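Local coordinates for protein NAD nucleotidase (Haemophilus influenzae, PDB 3ZTV) that degrades NAD in the periplasm to adenosine and nicotinamide riboside, combining NAD pyrophosphatase and 5'-nucleotidase activities, at residues 466-479 with 561-573. Numbering follows the deposited sequence.
Sequences FPYGAGIRYEANET and AYTSSNVKFNAST
V567 packs against two tyrosines of 466-479 and the rim of F466. Its CG2 lies 3.5 Å from Y474 CE1, with the two side chains alongside and pointing the same way, whereas Y468 meets V567 at about a right angle. Y474 is turned for this by a chi1 of 70°, which sets its CG between backbone N and carbonyl carbon; Y474 OH donates to P467 O at 2.8 Å, tying strand 472-477 back to strand 467-470. F466, whose side chain lies about 8 Å from the bound adenosine in the 5'-nucleotidase C-terminal domain, presents its edge to one face of F569 in a T-shaped stack, planes at 80° and centroids 5.2 Å apart. Helix 443-460 covers F569 and A476.

The backbones form a nearly parallel ladder, in which Y474, A476 and E478 donate to N566, K568 and N570, and Y474 and A476 accept from K568 and N570; N570 N to A476 O is 2.8 Å and nearly straight. On the other sheet face, E475 and K568 run side by side, both extended, but E475 OE2 stays 4.5 Å from K568 NZ and a water bridges them, weakly on the glutamate side. E478 closes the end of the seam: CB touches F569 CZ, OE1 takes S572 N at 2.9 Å, 34° out of the carboxylate plane, and OE2 salt-bridges K377.

Main-chain bonds thus fix the register of strand 567-570 at its sheet's edge and apolar packing holds its inner face, while the water-linked E475 and K568 probably add little.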
loop_
_atom_site.group_PDB
_atom_site.type_symbol
_atom_site.label_atom_id
_atom_site.label_comp_id
_atom_site.label_asym_id
_atom_site.label_seq_id
_atom_site.Cartn_x
_atom_site.Cartn_y
_atom_site.Cartn_z
ATOM N N PHE A 466 -35.226 25.706 -6.391
ATOM C CA PHE A 466 -34.773 25.807 -7.774
ATOM C C PHE A 466 -33.244 25.782 -7.853
ATOM O O PHE A 466 -32.580 26.566 -7.181
ATOM C CB PHE A 466 -35.340 27.050 -8.460
ATOM C CG PHE A 466 -35.297 26.963 -9.954
ATOM C CD1 PHE A 466 -34.154 27.322 -10.649
ATOM C CD2 PHE A 466 -36.394 26.486 -10.659
ATOM C CE1 PHE A 466 -34.104 27.222 -12.029
ATOM C CE2 PHE A 466 -36.350 26.382 -12.039
ATOM C CZ PHE A 466 -35.199 26.753 -12.723
ATOM N N PRO A 467 -32.678 24.880 -8.684
ATOM C CA PRO A 467 -31.233 24.627 -8.675
ATOM C C PRO A 467 -30.423 25.461 -9.666
ATOM O O PRO A 467 -30.850 25.681 -10.803
ATOM C CB PRO A 467 -31.154 23.154 -9.072
ATOM C CG PRO A 467 -32.278 23.000 -10.054
ATOM C CD PRO A 467 -33.390 23.908 -9.537
ATOM N N TYR A 468 -29.258 25.911 -9.220
ATOM C CA TYR A 468 -28.282 26.573 -10.082
ATOM C C TYR A 468 -26.935 25.936 -9.793
ATOM O O TYR A 468 -26.674 25.521 -8.659
ATOM C CB TYR A 468 -28.202 28.073 -9.787
ATOM C CG TYR A 468 -29.468 28.854 -10.079
ATOM C CD1 TYR A 468 -30.543 28.836 -9.195
ATOM C CD2 TYR A 468 -29.582 29.620 -11.234
ATOM C CE1 TYR A 468 -31.699 29.558 -9.457
ATOM C CE2 TYR A 468 -30.740 30.343 -11.504
ATOM C CZ TYR A 468 -31.793 30.307 -10.613
ATOM O OH TYR A 468 -32.950 31.025 -10.861
ATOM N N GLY A 469 -26.075 25.857 -10.801
ATOM C CA GLY A 469 -24.810 25.160 -10.660
ATOM C C GLY A 469 -23.575 25.897 -11.150
ATOM O O GLY A 469 -23.652 26.924 -11.837
ATOM N N ALA A 470 -22.427 25.353 -10.758
ATOM C CA ALA A 470 -21.131 25.795 -11.244
ATOM C C ALA A 470 -20.442 24.579 -11.849
ATOM O O ALA A 470 -20.469 23.501 -11.266
ATOM C CB ALA A 470 -20.300 26.362 -10.106
ATOM N N GLY A 471 -19.832 24.743 -13.021
ATOM C CA GLY A 471 -19.258 23.611 -13.735
ATOM C C GLY A 471 -20.317 22.757 -14.417
ATOM O O GLY A 471 -20.003 21.747 -15.061
ATOM N N ILE A 472 -21.578 23.156 -14.250
ATOM C CA ILE A 472 -22.715 22.526 -14.918
ATOM C C ILE A 472 -23.674 23.630 -15.330
ATOM O O ILE A 472 -23.859 24.600 -14.601
ATOM C CB ILE A 472 -23.439 21.493 -14.011
ATOM C CG1 ILE A 472 -24.539 20.767 -14.796
ATOM C CG2 ILE A 472 -23.991 22.167 -12.757
ATOM C CD1 ILE A 472 -25.090 19.518 -14.117
ATOM N N ARG A 473 -24.256 23.496 -16.518
ATOM C CA ARG A 473 -25.246 24.452 -16.989
ATOM C C ARG A 473 -26.323 23.681 -17.726
ATOM O O ARG A 473 -26.058 22.611 -18.278
ATOM C CB ARG A 473 -24.605 25.522 -17.882
ATOM C CG ARG A 473 -24.040 25.006 -19.191
ATOM C CD ARG A 473 -23.251 26.092 -19.905
ATOM N NE ARG A 473 -22.821 25.662 -21.234
ATOM C CZ ARG A 473 -21.930 26.313 -21.977
ATOM N NH1 ARG A 473 -21.362 27.420 -21.517
ATOM N NH2 ARG A 473 -21.603 25.853 -23.178
ATOM N N TYR A 474 -27.544 24.201 -17.713
ATOM C CA TYR A 474 -28.638 23.466 -18.324
ATOM C C TYR A 474 -29.731 24.379 -18.859
ATOM O O TYR A 474 -29.841 25.547 -18.472
ATOM C CB TYR A 474 -29.219 22.426 -17.342
ATOM C CG TYR A 474 -29.988 23.025 -16.183
ATOM C CD1 TYR A 474 -29.351 23.382 -14.996
ATOM C CD2 TYR A 474 -31.359 23.234 -16.276
ATOM C CE1 TYR A 474 -30.071 23.937 -13.933
ATOM C CE2 TYR A 474 -32.083 23.784 -15.224
ATOM C CZ TYR A 474 -31.437 24.137 -14.059
ATOM O OH TYR A 474 -32.178 24.693 -13.031
ATOM N N GLU A 475 -30.504 23.828 -19.791
ATOM C CA GLU A 475 -31.723 24.453 -20.274
ATOM C C GLU A 475 -32.873 23.534 -19.899
ATOM O O GLU A 475 -32.747 22.307 -19.941
ATOM C CB GLU A 475 -31.688 24.648 -21.796
ATOM C CG GLU A 475 -32.979 25.250 -22.362
ATOM C CD GLU A 475 -32.895 25.621 -23.834
ATOM O OE1 GLU A 475 -31.785 25.610 -24.408
ATOM O OE2 GLU A 475 -33.961 25.930 -24.412
ATOM N N ALA A 476 -33.992 24.136 -19.516
ATOM C CA ALA A 476 -35.162 23.369 -19.111
ATOM C C ALA A 476 -36.438 24.117 -19.476
ATOM O O ALA A 476 -36.428 25.340 -19.615
ATOM C CB ALA A 476 -35.121 23.087 -17.608
ATOM N N ASN A 477 -37.528 23.371 -19.633
ATOM C CA ASN A 477 -38.848 23.954 -19.868
ATOM C C ASN A 477 -39.698 23.849 -18.611
ATOM O O ASN A 477 -39.632 22.848 -17.900
ATOM C CB ASN A 477 -39.577 23.219 -20.993
ATOM C CG ASN A 477 -38.881 23.343 -22.331
ATOM O OD1 ASN A 477 -38.316 24.387 -22.658
ATOM N ND2 ASN A 477 -38.911 22.267 -23.112
ATOM N N GLU A 478 -40.519 24.860 -18.346
ATOM C CA GLU A 478 -41.432 24.784 -17.211
ATOM C C GLU A 478 -42.419 23.635 -17.381
ATOM O O GLU A 478 -42.752 22.941 -16.422
ATOM C CB GLU A 478 -42.188 26.099 -17.019
ATOM C CG GLU A 478 -43.159 26.071 -15.844
ATOM C CD GLU A 478 -43.649 27.447 -15.443
ATOM O OE1 GLU A 478 -43.355 28.427 -16.159
ATOM O OE2 GLU A 478 -44.330 27.548 -14.400
ATOM N N THR A 479 -42.886 23.445 -18.610
ATOM C CA THR A 479 -43.835 22.383 -18.923
ATOM C C THR A 479 -43.111 21.080 -19.251
ATOM O O THR A 479 -42.350 21.023 -20.213
ATOM C CB THR A 479 -44.711 22.778 -20.133
ATOM O OG1 THR A 479 -45.403 24.003 -19.853
ATOM C CG2 THR A 479 -45.717 21.681 -20.452
ATOM N N ALA A 561 -18.789 41.106 -11.496
ATOM C CA ALA A 561 -19.999 40.319 -11.268
ATOM C C ALA A 561 -20.393 39.454 -12.462
ATOM O O ALA A 561 -20.275 39.878 -13.612
ATOM C CB ALA A 561 -21.153 41.229 -10.879
ATOM N N TYR A 562 -20.865 38.239 -12.179
ATOM C CA TYR A 562 -21.450 37.380 -13.202
ATOM C C TYR A 562 -22.693 38.048 -13.771
ATOM O O TYR A 562 -23.396 38.764 -13.061
ATOM C CB TYR A 562 -21.852 36.025 -12.612
ATOM C CG TYR A 562 -20.700 35.157 -12.162
ATOM C CD1 TYR A 562 -19.730 34.735 -13.060
ATOM C CD2 TYR A 562 -20.596 34.735 -10.842
ATOM C CE1 TYR A 562 -18.678 33.932 -12.652
ATOM C CE2 TYR A 562 -19.551 33.928 -10.427
ATOM C CZ TYR A 562 -18.595 33.531 -11.335
ATOM O OH TYR A 562 -17.546 32.730 -10.935
ATOM N N THR A 563 -22.965 37.801 -15.049
ATOM C CA THR A 563 -24.169 38.320 -15.684
ATOM C C THR A 563 -25.088 37.193 -16.148
ATOM O O THR A 563 -26.124 37.440 -16.769
ATOM C CB THR A 563 -23.832 39.219 -16.883
ATOM O OG1 THR A 563 -23.021 38.485 -17.810
ATOM C CG2 THR A 563 -23.083 40.461 -16.421
ATOM N N SER A 564 -24.706 35.956 -15.847
ATOM C CA SER A 564 -25.539 34.811 -16.187
ATOM C C SER A 564 -25.526 33.773 -15.067
ATOM O O SER A 564 -24.591 33.722 -14.265
ATOM C CB SER A 564 -25.090 34.188 -17.507
ATOM O OG SER A 564 -23.758 33.729 -17.415
ATOM N N SER A 565 -26.564 32.947 -15.024
ATOM C CA SER A 565 -26.773 32.040 -13.903
ATOM C C SER A 565 -26.523 30.568 -14.227
ATOM O O SER A 565 -26.809 29.704 -13.397
ATOM C CB SER A 565 -28.206 32.180 -13.411
ATOM O OG SER A 565 -29.099 31.720 -14.414
ATOM N N ASN A 566 -26.010 30.274 -15.423
ATOM C CA ASN A 566 -25.825 28.886 -15.875
ATOM C C ASN A 566 -27.147 28.125 -16.040
ATOM O O ASN A 566 -27.171 26.891 -16.075
ATOM C CB ASN A 566 -24.878 28.097 -14.951
ATOM C CG ASN A 566 -23.406 28.378 -15.222
ATOM O OD1 ASN A 566 -22.538 28.064 -14.394
ATOM N ND2 ASN A 566 -23.110 28.961 -16.381
ATOM N N VAL A 567 -28.249 28.863 -16.129
ATOM C CA VAL A 567 -29.562 28.263 -16.333
ATOM C C VAL A 567 -30.361 29.023 -17.390
ATOM O O VAL A 567 -30.497 30.249 -17.315
ATOM C CB VAL A 567 -30.392 28.230 -15.028
ATOM C CG1 VAL A 567 -31.779 27.683 -15.309
ATOM C CG2 VAL A 567 -29.686 27.393 -13.970
ATOM N N LYS A 568 -30.873 28.289 -18.375
ATOM C CA LYS A 568 -31.861 28.842 -19.296
ATOM C C LYS A 568 -33.184 28.145 -19.037
ATOM O O LYS A 568 -33.341 26.960 -19.322
ATOM C CB LYS A 568 -31.455 28.676 -20.765
ATOM C CG LYS A 568 -32.509 29.238 -21.729
ATOM C CD LYS A 568 -32.028 29.314 -23.173
ATOM C CE LYS A 568 -33.142 29.834 -24.074
ATOM N NZ LYS A 568 -32.684 30.084 -25.468
ATOM N N PHE A 569 -34.133 28.889 -18.485
ATOM C CA PHE A 569 -35.417 28.323 -18.111
ATOM C C PHE A 569 -36.526 28.927 -18.962
ATOM O O PHE A 569 -36.770 30.136 -18.923
ATOM C CB PHE A 569 -35.690 28.557 -16.620
ATOM C CG PHE A 569 -36.957 27.917 -16.124
ATOM C CD1 PHE A 569 -37.060 26.539 -16.034
ATOM C CD2 PHE A 569 -38.043 28.689 -15.737
ATOM C CE1 PHE A 569 -38.219 25.939 -15.582
ATOM C CE2 PHE A 569 -39.213 28.090 -15.281
ATOM C CZ PHE A 569 -39.297 26.716 -15.199
ATOM N N ASN A 570 -37.183 28.076 -19.740
ATOM C CA ASN A 570 -38.247 28.523 -20.624
ATOM C C ASN A 570 -39.580 28.447 -19.891
ATOM O O ASN A 570 -40.151 27.372 -19.739
ATOM C CB ASN A 570 -38.269 27.673 -21.898
ATOM C CG ASN A 570 -36.911 27.612 -22.587
ATOM O OD1 ASN A 570 -36.425 26.535 -22.942
ATOM N ND2 ASN A 570 -36.291 28.774 -22.780
ATOM N N ALA A 571 -40.059 29.590 -19.409
ATOM C CA ALA A 571 -41.295 29.636 -18.639
ATOM C C ALA A 571 -42.495 29.379 -19.542
ATOM O O ALA A 571 -42.482 29.741 -20.718
ATOM C CB ALA A 571 -41.434 30.975 -17.935
ATOM N N SER A 572 -43.524 28.744 -18.996
ATOM C CA SER A 572 -44.722 28.452 -19.774
ATOM C C SER A 572 -45.483 29.744 -20.057
ATOM O O SER A 572 -45.700 30.556 -19.155
ATOM C CB SER A 572 -45.613 27.448 -19.046
ATOM O OG SER A 572 -46.039 27.961 -17.799
ATOM N N THR A 573 -45.871 29.938 -21.313
ATOM C CA THR A 573 -46.563 31.156 -21.717
ATOM C C THR A 573 -47.682 30.859 -22.709
ATOM O O THR A 573 -47.644 29.853 -23.419
ATOM C CB THR A 573 -45.592 32.176 -22.343
ATOM O OG1 THR A 573 -45.054 31.642 -23.560
ATOM C CG2 THR A 573 -44.447 32.488 -21.384
HETATM O O HOH W 1 -26.554 25.354 -13.612
HETATM O O HOH W 2 -32.634 27.701 -26.454
HETATM O O HOH W 3 -42.369 25.421 -20.842
#